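Local structure of sensory transduction histidine kinase, putative (Borrelia burgdorferi, 5BWJ) at residues Leu67-Asn72 / Arg188-Arg193; Phe112-Ile117 / Asp124-Lys129; Glu142-Leu147 / Asp153-Asp158. The protein is a periplasmic sensor domain with a Venus flytrap fold from the hybrid histidine kinase Hk1, which probably senses small molecules and passes the signal on by autophosphorylation. One frame throughout, in Å; residues are numbered along the deposited sequence.

Interaction 1 of 3, residues Leu67-Asn72 / Arg188-Arg193; sequences LGLTYN and RVAISR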
ATOM      1  N   LEU B  67       9.293  -5.295  13.643  1.00 40.89           N
ATOM      2  CA  LEU B  67       8.476  -4.738  12.571  1.00 41.97           C
ATOM      3  C   LEU B  67       7.634  -5.845  11.944  1.00 42.79           C
ATOM      4  O   LEU B  67       8.054  -7.002  11.902  1.00 42.59           O
ATOM      5  CB  LEU B  67       9.352  -4.074  11.505  1.00 41.25           C
ATOM      6  CG  LEU B  67      10.353  -3.016  11.980  1.00 43.16           C
ATOM      7  CD1 LEU B  67      11.052  -2.371  10.790  1.00 41.94           C
ATOM      8  CD2 LEU B  67       9.675  -1.958  12.826  1.00 46.84           C
ATOM      9  N   GLY B  68       6.450  -5.486  11.459  1.00 42.11           N
ATOM     10  CA  GLY B  68       5.563  -6.441  10.819  1.00 40.37           C
ATOM     11  C   GLY B  68       4.525  -7.025  11.757  1.00 41.17           C
ATOM     12  O   GLY B  68       3.850  -7.997  11.416  1.00 41.44           O
ATOM     13  N   LEU B  69       4.401  -6.439  12.945  1.00 41.98           N
ATOM     14  CA  LEU B  69       3.396  -6.868  13.911  1.00 44.70           C
ATOM     15  C   LEU B  69       2.239  -5.882  13.943  1.00 46.07           C
ATOM     16  O   LEU B  69       2.434  -4.677  13.782  1.00 46.62           O
ATOM     17  CB  LEU B  69       3.998  -7.000  15.312  1.00 46.27           C
ATOM     18  CG  LEU B  69       5.164  -7.974  15.483  1.00 45.44           C
ATOM     19  CD1 LEU B  69       5.598  -8.006  16.940  1.00 43.82           C
ATOM     20  CD2 LEU B  69       4.799  -9.372  15.000  1.00 47.86           C
ATOM     21  N   THR B  70       1.036  -6.406  14.145  1.00 46.86           N
ATOM     22  CA  THR B  70      -0.149  -5.578  14.329  1.00 46.45           C
ATOM     23  C   THR B  70      -0.678  -5.798  15.737  1.00 47.15           C
ATOM     24  O   THR B  70      -0.364  -6.809  16.368  1.00 49.27           O
ATOM     25  CB  THR B  70      -1.242  -5.905  13.296  1.00 44.58           C
ATOM     26  OG1 THR B  70      -1.500  -7.315  13.298  1.00 43.89           O
ATOM     27  CG2 THR B  70      -0.807  -5.476  11.905  1.00 41.00           C
ATOM     28  N   TYR B  71      -1.466  -4.852  16.238  1.00 44.63           N
ATOM     29  CA  TYR B  71      -2.019  -4.981  17.580  1.00 46.39           C
ATOM     30  C   TYR B  71      -2.861  -6.246  17.688  1.00 45.66           C
ATOM     31  O   TYR B  71      -3.699  -6.527  16.831  1.00 45.89           O
ATOM     32  CB  TYR B  71      -2.867  -3.765  17.955  1.00 53.15           C
ATOM     33  CG  TYR B  71      -3.412  -3.854  19.364  1.00 61.22           C
ATOM     34  CD1 TYR B  71      -2.675  -3.386  20.444  1.00 64.27           C
ATOM     35  CD2 TYR B  71      -4.653  -4.425  19.618  1.00 66.31           C
ATOM     36  CE1 TYR B  71      -3.162  -3.472  21.735  1.00 68.69           C
ATOM     37  CE2 TYR B  71      -5.149  -4.517  20.906  1.00 70.88           C
ATOM     38  CZ  TYR B  71      -4.398  -4.039  21.959  1.00 72.80           C
ATOM     39  OH  TYR B  71      -4.884  -4.126  23.244  1.00 77.24           O
ATOM     40  N   ASN B  72      -2.623  -7.005  18.750  1.00 46.93           N
ATOM     41  CA  ASN B  72      -3.329  -8.255  18.978  1.00 50.72           C
ATOM     42  C   ASN B  72      -3.467  -8.504  20.471  1.00 53.27           C
ATOM     43  O   ASN B  72      -2.549  -8.216  21.238  1.00 53.69           O
ATOM     44  CB  ASN B  72      -2.595  -9.415  18.301  1.00 52.72           C
ATOM     45  CG  ASN B  72      -3.160 -10.766  18.684  1.00 57.18           C
ATOM     46  OD1 ASN B  72      -2.569 -11.495  19.481  1.00 60.01           O
ATOM     47  ND2 ASN B  72      -4.315 -11.107  18.123  1.00 57.86           N
ATOM     48  N   ARG B 188       2.487  -0.851  13.089  1.00 43.14           N
ATOM     49  CA  ARG B 188       3.304  -0.105  14.040  1.00 45.27           C
ATOM     50  C   ARG B 188       4.629  -0.794  14.352  1.00 44.64           C
ATOM     51  O   ARG B 188       4.798  -1.991  14.118  1.00 44.86           O
ATOM     52  CB  ARG B 188       2.532   0.109  15.345  1.00 51.87           C
ATOM     53  CG  ARG B 188       1.248   0.914  15.205  1.00 58.38           C
ATOM     54  CD  ARG B 188       0.539   1.028  16.547  1.00 66.56           C
ATOM     55  NE  ARG B 188      -0.697   1.806  16.467  1.00 73.73           N
ATOM     56  CZ  ARG B 188      -0.770   3.128  16.605  1.00 79.57           C
ATOM     57  NH1 ARG B 188       0.324   3.847  16.830  1.00 81.48           N
ATOM     58  NH2 ARG B 188      -1.944   3.737  16.516  1.00 81.99           N
ATOM     59  N   VAL B 189       5.567  -0.014  14.879  1.00 43.99           N
ATOM     60  CA  VAL B 189       6.807  -0.547  15.425  1.00 46.00           C
ATOM     61  C   VAL B 189       6.536  -1.019  16.848  1.00 44.79           C
ATOM     62  O   VAL B 189       5.807  -0.361  17.592  1.00 45.74           O
ATOM     63  CB  VAL B 189       7.933   0.507  15.428  1.00 48.09           C
ATOM     64  CG1 VAL B 189       9.231  -0.092  15.950  1.00 47.50           C
ATOM     65  CG2 VAL B 189       8.134   1.078  14.031  1.00 49.69           C
ATOM     66  N   ALA B 190       7.119  -2.154  17.222  1.00 43.45           N
ATOM     67  CA  ALA B 190       6.888  -2.735  18.541  1.00 41.83           C
ATOM     68  C   ALA B 190       8.195  -3.125  19.221  1.00 40.49           C
ATOM     69  O   ALA B 190       9.121  -3.620  18.577  1.00 39.09           O
ATOM     70  CB  ALA B 190       5.976  -3.948  18.425  1.00 41.49           C
ATOM     71  N   ILE B 191       8.257  -2.883  20.527  1.00 42.00           N
ATOM     72  CA  ILE B 191       9.368  -3.337  21.353  1.00 44.27           C
ATOM     73  C   ILE B 191       8.826  -4.132  22.534  1.00 45.12           C
ATOM     74  O   ILE B 191       7.685  -3.931  22.959  1.00 43.95           O
ATOM     75  CB  ILE B 191      10.227  -2.161  21.869  1.00 45.82           C
ATOM     76  CG1 ILE B 191       9.355  -1.137  22.605  1.00 50.29           C
ATOM     77  CG2 ILE B 191      10.966  -1.503  20.710  1.00 43.34           C
ATOM     78  CD1 ILE B 191      10.147  -0.096  23.370  1.00 51.97           C
ATOM     79  N   SER B 192       9.646  -5.039  23.053  1.00 50.03           N
ATOM     80  CA  SER B 192       9.256  -5.880  24.177  1.00 57.25           C
ATOM     81  C   SER B 192       8.923  -5.047  25.411  1.00 62.58           C
ATOM     82  O   SER B 192       9.427  -3.935  25.574  1.00 62.79           O
ATOM     83  CB  SER B 192      10.371  -6.875  24.505  1.00 59.28           C
ATOM     84  OG  SER B 192      10.044  -7.656  25.641  1.00 61.65           O
ATOM     85  N   ARG B 193       8.069  -5.587  26.273  1.00 67.58           N
ATOM     86  CA  ARG B 193       7.734  -4.933  27.534  1.00 71.82           C
ATOM     87  C   ARG B 193       8.942  -4.925  28.464  1.00 69.52           C
ATOM     88  O   ARG B 193       9.154  -3.974  29.216  1.00 68.53           O
ATOM     89  CB  ARG B 193       6.554  -5.633  28.211  1.00 78.17           C
ATOM     90  CG  ARG B 193       5.224  -5.459  27.494  1.00 82.00           C
ATOM     91  CD  ARG B 193       4.703  -4.037  27.616  1.00 86.42           C
ATOM     92  NE  ARG B 193       3.387  -3.881  27.000  1.00 88.76           N
ATOM     93  CZ  ARG B 193       2.231  -4.135  27.608  1.00 90.81           C
ATOM     94  NH1 ARG B 193       1.091  -3.960  26.955  1.00 89.69           N
ATOM     95  NH2 ARG B 193       2.208  -4.567  28.861  1.00 93.36           N
TER
HETATM   96  O   HOH W   1       4.989  -2.984  11.421  1.00 37.12           O
HETATM   97  O   HOH W   2       5.688  -4.262  14.637  1.00 36.14           O
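With CG of Leu67 beside its backbone N (chi1 -54°) and CG1 of Val189 anti to its own (chi1 -178°), the two side chains lie alongside each other and point the same way. Leu67 CD2 meets both branches of the valine, 3.6 Å from Val189 CG2 and 3.7 Å from Val189 CG1. Farther along, Leu69 CD1 comes to 4.3 Å from Ala190 CB, a looser apolar contact.

Between the backbones, water 1 forms the clear bridge, accepting from Gly68 N at 2.9 Å and donating to Arg188 O at 2.9 Å. Water 2 accepts from Leu69 N at 3.0 Å and lies close to Arg188 O, but that second link is doubtful. Direct backbone pairing, still present between Tyr66 and Ala190, thus gives way to water where 67-72 turns its corner at Gly68, which has a positive phi, and leaves the sheet.

Strand 65-69 and strand 184-192 are antiparallel neighbours in the large mixed sheet. Strand 6-13 flanks the other edge of 65-69, bonding to Leu67 through Lys11 and Val13. On strand 79-94, Phe81 packs against Leu69, Arg188 and Ala190, and Lys82 O takes a hydrogen bond from Arg188 NH1.

Interaction 2 of 3, residues Phe112-Ile117 / Asp124-Lys129; sequences FNIGVI and DILRLK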
ATOM      1  N   PHE B 112     -18.067 -22.499   5.392  1.00100.22           N
ATOM      2  CA  PHE B 112     -16.858 -21.987   4.759  1.00 96.34           C
ATOM      3  C   PHE B 112     -15.866 -21.488   5.804  1.00 88.93           C
ATOM      4  O   PHE B 112     -16.164 -20.567   6.566  1.00 92.18           O
ATOM      5  CB  PHE B 112     -17.201 -20.860   3.781  1.00 97.04           C
ATOM      6  N   ASN B 113     -14.687 -22.101   5.831  1.00 77.43           N
ATOM      7  CA  ASN B 113     -13.646 -21.724   6.780  1.00 65.58           C
ATOM      8  C   ASN B 113     -12.773 -20.597   6.237  1.00 57.16           C
ATOM      9  O   ASN B 113     -12.535 -20.510   5.031  1.00 50.10           O
ATOM     10  CB  ASN B 113     -12.780 -22.935   7.130  1.00 65.09           C
ATOM     11  CG  ASN B 113     -12.090 -23.530   5.920  1.00 65.91           C
ATOM     12  OD1 ASN B 113     -12.546 -23.369   4.789  1.00 65.45           O
ATOM     13  ND2 ASN B 113     -10.986 -24.230   6.155  1.00 67.42           N
ATOM     14  N   ILE B 114     -12.304 -19.739   7.140  1.00 60.03           N
ATOM     15  CA  ILE B 114     -11.473 -18.596   6.781  1.00 59.55           C
ATOM     16  C   ILE B 114     -10.075 -18.743   7.370  1.00 57.85           C
ATOM     17  O   ILE B 114      -9.920 -19.051   8.553  1.00 61.14           O
ATOM     18  CB  ILE B 114     -12.097 -17.270   7.269  1.00 57.70           C
ATOM     19  CG1 ILE B 114     -13.495 -17.095   6.667  1.00 58.91           C
ATOM     20  CG2 ILE B 114     -11.199 -16.085   6.904  1.00 54.36           C
ATOM     21  CD1 ILE B 114     -14.251 -15.886   7.182  1.00 58.77           C
ATOM     22  N   GLY B 115      -9.064 -18.517   6.537  1.00 52.17           N
ATOM     23  CA  GLY B 115      -7.681 -18.552   6.974  1.00 47.85           C
ATOM     24  C   GLY B 115      -7.204 -17.184   7.426  1.00 45.55           C
ATOM     25  O   GLY B 115      -7.571 -16.165   6.843  1.00 45.41           O
ATOM     26  N   VAL B 116      -6.382 -17.160   8.468  1.00 43.08           N
ATOM     27  CA  VAL B 116      -5.849 -15.911   9.001  1.00 40.85           C
ATOM     28  C   VAL B 116      -4.552 -16.191   9.750  1.00 39.05           C
ATOM     29  O   VAL B 116      -4.390 -17.259  10.337  1.00 40.76           O
ATOM     30  CB  VAL B 116      -6.866 -15.216   9.945  1.00 36.54           C
ATOM     31  CG1 VAL B 116      -7.086 -16.035  11.215  1.00 36.68           C
ATOM     32  CG2 VAL B 116      -6.413 -13.800  10.286  1.00 36.41           C
ATOM     33  N   ILE B 117      -3.626 -15.238   9.724  1.00 38.05           N
ATOM     34  CA  ILE B 117      -2.376 -15.390  10.459  1.00 36.26           C
ATOM     35  C   ILE B 117      -2.641 -15.248  11.955  1.00 38.67           C
ATOM     36  O   ILE B 117      -3.323 -14.321  12.390  1.00 39.76           O
ATOM     37  CB  ILE B 117      -1.317 -14.360  10.014  1.00 36.05           C
ATOM     38  CG1 ILE B 117      -1.011 -14.533   8.524  1.00 35.13           C
ATOM     39  CG2 ILE B 117      -0.035 -14.523  10.829  1.00 36.91           C
ATOM     40  CD1 ILE B 117      -0.129 -13.445   7.935  1.00 35.82           C
ATOM     41  N   ASP B 124      -8.210 -11.251  15.588  1.00 46.71           N
ATOM     42  CA  ASP B 124      -9.151 -10.663  16.535  1.00 50.24           C
ATOM     43  C   ASP B 124     -10.451 -10.254  15.852  1.00 51.95           C
ATOM     44  O   ASP B 124     -11.534 -10.458  16.400  1.00 54.86           O
ATOM     45  CB  ASP B 124      -8.527  -9.450  17.231  1.00 52.44           C
ATOM     46  CG  ASP B 124      -7.460  -9.837  18.236  1.00 56.99           C
ATOM     47  OD1 ASP B 124      -7.438 -11.010  18.664  1.00 61.37           O
ATOM     48  OD2 ASP B 124      -6.646  -8.965  18.602  1.00 56.48           O
ATOM     49  N   ILE B 125     -10.342  -9.684  14.655  1.00 49.68           N
ATOM     50  CA  ILE B 125     -11.516  -9.231  13.914  1.00 49.42           C
ATOM     51  C   ILE B 125     -12.470 -10.394  13.656  1.00 51.29           C
ATOM     52  O   ILE B 125     -13.678 -10.268  13.853  1.00 52.88           O
ATOM     53  CB  ILE B 125     -11.116  -8.572  12.573  1.00 45.50           C
ATOM     54  CG1 ILE B 125     -10.344  -7.277  12.835  1.00 44.57           C
ATOM     55  CG2 ILE B 125     -12.348  -8.255  11.722  1.00 44.22           C
ATOM     56  CD1 ILE B 125      -9.640  -6.718  11.616  1.00 43.66           C
ATOM     57  N   LEU B 126     -11.926 -11.528  13.229  1.00 53.17           N
ATOM     58  CA  LEU B 126     -12.748 -12.695  12.922  1.00 56.88           C
ATOM     59  C   LEU B 126     -13.388 -13.284  14.180  1.00 61.72           C
ATOM     60  O   LEU B 126     -14.474 -13.860  14.116  1.00 65.49           O
ATOM     61  CB  LEU B 126     -11.914 -13.765  12.212  1.00 56.08           C
ATOM     62  CG  LEU B 126     -11.276 -13.362  10.881  1.00 53.59           C
ATOM     63  CD1 LEU B 126     -10.498 -14.529  10.289  1.00 53.52           C
ATOM     64  CD2 LEU B 126     -12.318 -12.861   9.890  1.00 52.65           C
ATOM     65  N   ARG B 127     -12.720 -13.139  15.320  1.00 62.23           N
ATOM     66  CA  ARG B 127     -13.255 -13.651  16.579  1.00 67.25           C
ATOM     67  C   ARG B 127     -14.334 -12.725  17.132  1.00 73.45           C
ATOM     68  O   ARG B 127     -15.269 -13.175  17.792  1.00 75.57           O
ATOM     69  CB  ARG B 127     -12.136 -13.835  17.605  1.00 67.02           C
ATOM     70  CG  ARG B 127     -11.120 -14.895  17.212  1.00 67.40           C
ATOM     71  CD  ARG B 127     -10.245 -15.315  18.380  1.00 69.31           C
ATOM     72  NE  ARG B 127      -9.160 -16.193  17.950  1.00 70.28           N
ATOM     73  CZ  ARG B 127      -9.316 -17.469  17.609  1.00 71.64           C
ATOM     74  NH1 ARG B 127     -10.519 -18.029  17.640  1.00 73.80           N
ATOM     75  NH2 ARG B 127      -8.268 -18.186  17.229  1.00 70.73           N
ATOM     76  N   LEU B 128     -14.203 -11.431  16.857  1.00 77.75           N
ATOM     77  CA  LEU B 128     -15.213 -10.458  17.258  1.00 80.53           C
ATOM     78  C   LEU B 128     -16.458 -10.589  16.388  1.00 77.31           C
ATOM     79  O   LEU B 128     -17.577 -10.385  16.856  1.00 81.12           O
ATOM     80  CB  LEU B 128     -14.653  -9.037  17.177  1.00 82.72           C
ATOM     81  CG  LEU B 128     -14.071  -8.466  18.472  1.00 85.90           C
ATOM     82  CD1 LEU B 128     -13.117  -9.445  19.150  1.00 88.18           C
ATOM     83  CD2 LEU B 128     -13.367  -7.147  18.190  1.00 84.89           C
ATOM     84  N   LYS B 129     -16.254 -10.935  15.121  1.00 66.49           N
ATOM     85  CA  LYS B 129     -17.361 -11.175  14.202  1.00 60.17           C
ATOM     86  C   LYS B 129     -17.927 -12.582  14.390  1.00 63.99           C
ATOM     87  O   LYS B 129     -18.849 -12.987  13.683  1.00 63.30           O
ATOM     88  CB  LYS B 129     -16.904 -10.980  12.755  1.00 53.62           C
TER
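In a beta-alpha-beta unit formed by strand 114-117, helix 121-128 and strand 134-137, Leu126 of the helix packs on Ile114 and Val116 of the first strand. One methyl does the touching: Leu126 CD1 lies 3.7 Å from Val116 CB and 3.8 Å from Ile114 CG2. Leu126 and Val116 reach toward each other tip to tip, whereas Ile114 comes in at a slant and offers its CG2 branch. Val116 has CG1 between its backbone N and carbonyl carbon (chi1 67°), and this methyl joins the contact at 3.8 Å from Leu126 CD1. The two strand residues are separated by Gly115, so both CB atoms project toward the helix, with a CA-CA distance of 8.6 Å between Val116 and Leu126.

Ile134 of the second strand touches both Val116 and Leu126, and Tyr156 of strand 154-156 touches Ile114 and Leu126, extending the apolar layer across neighbouring strands. No hydrogen bond or salt bridge crosses between the segments. Cohesion therefore rests on dispersion and on the exclusion of water from aliphatic groups, while within the helix backbone bonds such as Leu128 N to Asp124 O take up polar groups.

Interaction 3 of 3, residues Glu142-Leu147 / Asp153-Asp158; sequences ELVLAL and DYIYGD
Ile155 is the centre of this contact, touched by Leu143, Val144 and Leu147. Leu143 and Leu147, one turn apart, face the strand. Leu143 crosses the isoleucine at a slant and brings CD1 to 3.5 Å from Ile155 CG2, tighter than usual van der Waals contact; Leu143 CG lies 3.8 Å from Ile155 CG2. Leu147 lies roughly at a right angle to Ile155 and divides its branches: Leu147 CD2 rests 3.8 Å from Ile155 CD1, whereas Leu147 CD1 turns to the start of the strand and sits 3.3 Å from Asp153 O. Val144, its CB pointing away from the strand, reaches in only with CG2, 4.1 Å from Ile155 CD1.

Torsions sort the branches of Ile155. CG1 lies between the backbone N and the carbonyl carbon (chi1 59°) and carries CD1 to Leu147 and Val144, leaving CG2 to meet Leu143. Both leucines hold CG anti to the backbone N, which extends them from the helix toward the strand.

Helix 140-148 is the crossover of a beta-alpha-beta unit in the Venus flytrap fold, leading from strand 134-137 to strand 154-156, both parallel to strand 114-117, which lies between them. The local axes of helix 142-147 and strand 154-156 run nearly antiparallel (162°), 8.3 Å apart at closest.

Farther out, Leu162 of helix 161-169 covers Leu143 and Val144, and Phe93 of strand 79-94 packs on Ile155 and pairs with its backbone. Tyr156 lies across the sheet, toward Ile125 and Leu126 of helix 121-128, with its OH hydrogen-bonded to Ser90 OG and Val181 O. The chain turns a corner at Gly157, and Asp158 OD1 caps Thr161 N at the start of helix 161-169.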
ATOM      1  N   GLU B 142       2.428 -19.433   4.355  1.00 40.09           N
ATOM      2  CA  GLU B 142       1.627 -20.593   4.724  1.00 43.92           C
ATOM      3  C   GLU B 142       0.150 -20.325   4.465  1.00 42.49           C
ATOM      4  O   GLU B 142      -0.578 -21.202   3.999  1.00 42.92           O
ATOM      5  CB  GLU B 142       1.845 -20.949   6.194  1.00 48.60           C
ATOM      6  CG  GLU B 142       0.950 -22.071   6.707  1.00 55.73           C
ATOM      7  CD  GLU B 142       1.162 -22.352   8.180  1.00 62.18           C
ATOM      8  OE1 GLU B 142       2.252 -22.028   8.697  1.00 63.34           O
ATOM      9  OE2 GLU B 142       0.235 -22.888   8.825  1.00 65.86           O
ATOM     10  N   LEU B 143      -0.284 -19.107   4.771  1.00 42.63           N
ATOM     11  CA  LEU B 143      -1.687 -18.736   4.644  1.00 41.75           C
ATOM     12  C   LEU B 143      -2.159 -18.814   3.200  1.00 39.16           C
ATOM     13  O   LEU B 143      -3.196 -19.410   2.907  1.00 39.22           O
ATOM     14  CB  LEU B 143      -1.919 -17.324   5.189  1.00 40.73           C
ATOM     15  CG  LEU B 143      -3.338 -16.773   5.019  1.00 40.72           C
ATOM     16  CD1 LEU B 143      -4.356 -17.676   5.705  1.00 40.68           C
ATOM     17  CD2 LEU B 143      -3.431 -15.356   5.562  1.00 41.25           C
ATOM     18  N   VAL B 144      -1.398 -18.205   2.298  1.00 36.94           N
ATOM     19  CA  VAL B 144      -1.780 -18.168   0.895  1.00 37.60           C
ATOM     20  C   VAL B 144      -1.683 -19.563   0.279  1.00 41.95           C
ATOM     21  O   VAL B 144      -2.452 -19.906  -0.620  1.00 45.61           O
ATOM     22  CB  VAL B 144      -0.905 -17.179   0.105  1.00 36.52           C
ATOM     23  CG1 VAL B 144      -1.304 -17.163  -1.355  1.00 37.22           C
ATOM     24  CG2 VAL B 144      -1.041 -15.780   0.683  1.00 36.42           C
ATOM     25  N   LEU B 145      -0.746 -20.368   0.769  1.00 42.72           N
ATOM     26  CA  LEU B 145      -0.606 -21.740   0.296  1.00 45.29           C
ATOM     27  C   LEU B 145      -1.839 -22.566   0.650  1.00 45.02           C
ATOM     28  O   LEU B 145      -2.259 -23.427  -0.122  1.00 47.18           O
ATOM     29  CB  LEU B 145       0.649 -22.388   0.883  1.00 48.97           C
ATOM     30  CG  LEU B 145       1.963 -21.998   0.203  1.00 51.81           C
ATOM     31  CD1 LEU B 145       3.151 -22.384   1.070  1.00 53.73           C
ATOM     32  CD2 LEU B 145       2.071 -22.651  -1.168  1.00 53.98           C
ATOM     33  N   ALA B 146      -2.416 -22.296   1.817  1.00 42.45           N
ATOM     34  CA  ALA B 146      -3.605 -23.012   2.263  1.00 43.14           C
ATOM     35  C   ALA B 146      -4.776 -22.740   1.327  1.00 43.27           C
ATOM     36  O   ALA B 146      -5.575 -23.633   1.041  1.00 44.70           O
ATOM     37  CB  ALA B 146      -3.962 -22.618   3.688  1.00 43.12           C
ATOM     38  N   LEU B 147      -4.872 -21.502   0.852  1.00 43.69           N
ATOM     39  CA  LEU B 147      -5.916 -21.125  -0.093  1.00 44.33           C
ATOM     40  C   LEU B 147      -5.676 -21.805  -1.434  1.00 44.39           C
ATOM     41  O   LEU B 147      -6.590 -22.382  -2.021  1.00 43.94           O
ATOM     42  CB  LEU B 147      -5.963 -19.605  -0.275  1.00 43.31           C
ATOM     43  CG  LEU B 147      -7.021 -19.077  -1.247  1.00 43.24           C
ATOM     44  CD1 LEU B 147      -8.423 -19.355  -0.727  1.00 41.60           C
ATOM     45  CD2 LEU B 147      -6.829 -17.588  -1.500  1.00 43.94           C
ATOM     46  N   ASP B 153     -11.291 -21.724   2.165  1.00 52.03           N
ATOM     47  CA  ASP B 153     -12.054 -21.092   1.093  1.00 52.53           C
ATOM     48  C   ASP B 153     -11.692 -19.616   0.964  1.00 51.56           C
ATOM     49  O   ASP B 153     -11.673 -19.067  -0.140  1.00 49.16           O
ATOM     50  CB  ASP B 153     -13.555 -21.242   1.348  1.00 56.06           C
ATOM     51  CG  ASP B 153     -14.006 -22.689   1.351  1.00 62.13           C
ATOM     52  OD1 ASP B 153     -13.549 -23.458   0.481  1.00 63.06           O
ATOM     53  OD2 ASP B 153     -14.815 -23.060   2.228  1.00 66.39           O
ATOM     54  N   TYR B 154     -11.410 -18.984   2.099  1.00 54.17           N
ATOM     55  CA  TYR B 154     -11.075 -17.564   2.137  1.00 53.35           C
ATOM     56  C   TYR B 154      -9.879 -17.309   3.047  1.00 49.04           C
ATOM     57  O   TYR B 154      -9.663 -18.041   4.014  1.00 48.83           O
ATOM     58  CB  TYR B 154     -12.274 -16.744   2.622  1.00 56.97           C
ATOM     59  CG  TYR B 154     -13.534 -16.961   1.817  1.00 60.85           C
ATOM     60  CD1 TYR B 154     -14.401 -18.006   2.113  1.00 65.14           C
ATOM     61  CD2 TYR B 154     -13.862 -16.118   0.765  1.00 61.26           C
ATOM     62  CE1 TYR B 154     -15.555 -18.206   1.381  1.00 67.16           C
ATOM     63  CE2 TYR B 154     -15.013 -16.311   0.026  1.00 63.46           C
ATOM     64  CZ  TYR B 154     -15.856 -17.356   0.338  1.00 67.04           C
ATOM     65  OH  TYR B 154     -17.003 -17.549  -0.396  1.00 69.18           O
ATOM     66  N   ILE B 155      -9.105 -16.275   2.732  1.00 45.14           N
ATOM     67  CA  ILE B 155      -8.050 -15.808   3.625  1.00 43.97           C
ATOM     68  C   ILE B 155      -8.282 -14.334   3.937  1.00 41.82           C
ATOM     69  O   ILE B 155      -8.793 -13.587   3.104  1.00 39.97           O
ATOM     70  CB  ILE B 155      -6.642 -16.015   3.025  1.00 43.40           C
ATOM     71  CG1 ILE B 155      -6.509 -15.278   1.689  1.00 44.14           C
ATOM     72  CG2 ILE B 155      -6.361 -17.507   2.869  1.00 44.78           C
ATOM     73  CD1 ILE B 155      -5.129 -15.366   1.060  1.00 45.18           C
ATOM     74  N   TYR B 156      -7.907 -13.933   5.147  1.00 42.55           N
ATOM     75  CA  TYR B 156      -8.169 -12.591   5.644  1.00 42.03           C
ATOM     76  C   TYR B 156      -6.881 -11.954   6.151  1.00 40.69           C
ATOM     77  O   TYR B 156      -6.210 -12.509   7.018  1.00 42.18           O
ATOM     78  CB  TYR B 156      -9.217 -12.651   6.756  1.00 43.53           C
ATOM     79  CG  TYR B 156      -9.782 -11.313   7.166  1.00 45.19           C
ATOM     80  CD1 TYR B 156     -10.508 -10.541   6.270  1.00 44.95           C
ATOM     81  CD2 TYR B 156      -9.609 -10.832   8.456  1.00 46.49           C
ATOM     82  CE1 TYR B 156     -11.035  -9.319   6.644  1.00 45.67           C
ATOM     83  CE2 TYR B 156     -10.134  -9.610   8.840  1.00 46.77           C
ATOM     84  CZ  TYR B 156     -10.845  -8.860   7.929  1.00 45.89           C
ATOM     85  OH  TYR B 156     -11.369  -7.646   8.304  1.00 45.71           O
ATOM     86  N   GLY B 157      -6.529 -10.794   5.605  1.00 38.95           N
ATOM     87  CA  GLY B 157      -5.309 -10.122   6.010  1.00 38.52           C
ATOM     88  C   GLY B 157      -4.921  -8.929   5.158  1.00 37.05           C
ATOM     89  O   GLY B 157      -5.770  -8.265   4.560  1.00 35.97           O
ATOM     90  N   ASP B 158      -3.618  -8.670   5.109  1.00 37.08           N
ATOM     91  CA  ASP B 158      -3.071  -7.487   4.454  1.00 37.13           C
ATOM     92  C   ASP B 158      -3.386  -7.452   2.960  1.00 36.62           C
ATOM     93  O   ASP B 158      -3.141  -8.423   2.245  1.00 38.44           O
ATOM     94  CB  ASP B 158      -1.558  -7.431   4.668  1.00 37.30           C
ATOM     95  CG  ASP B 158      -0.941  -6.155   4.139  1.00 38.11           C
ATOM     96  OD1 ASP B 158      -0.539  -6.136   2.958  1.00 34.73           O
ATOM     97  OD2 ASP B 158      -0.863  -5.171   4.903  1.00 42.06           O
TER

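Overall arrangement
All three contacts are largely buried and reach the same mixed sheet, but in different regions: interaction 1 lies nearest the centre of the chain, with interactions 2 and 3 about 20 and 22 Å away, centre to centre. Interaction 1 joins strand to strand with help from water, whereas the other two pack helices on strands mainly through aliphatic side chains, interaction 3 also touching strand backbone. Strands 114-117 and 154-156 are parallel neighbours, so interactions 2 and 3, about 11 Å apart at their centres, share a backbone seam at Gly115. Interaction 3 buries more surface than interaction 2 and also reaches the exposed Asp153. Asn72 and Asp124 bring interactions 1 and 2 into touch.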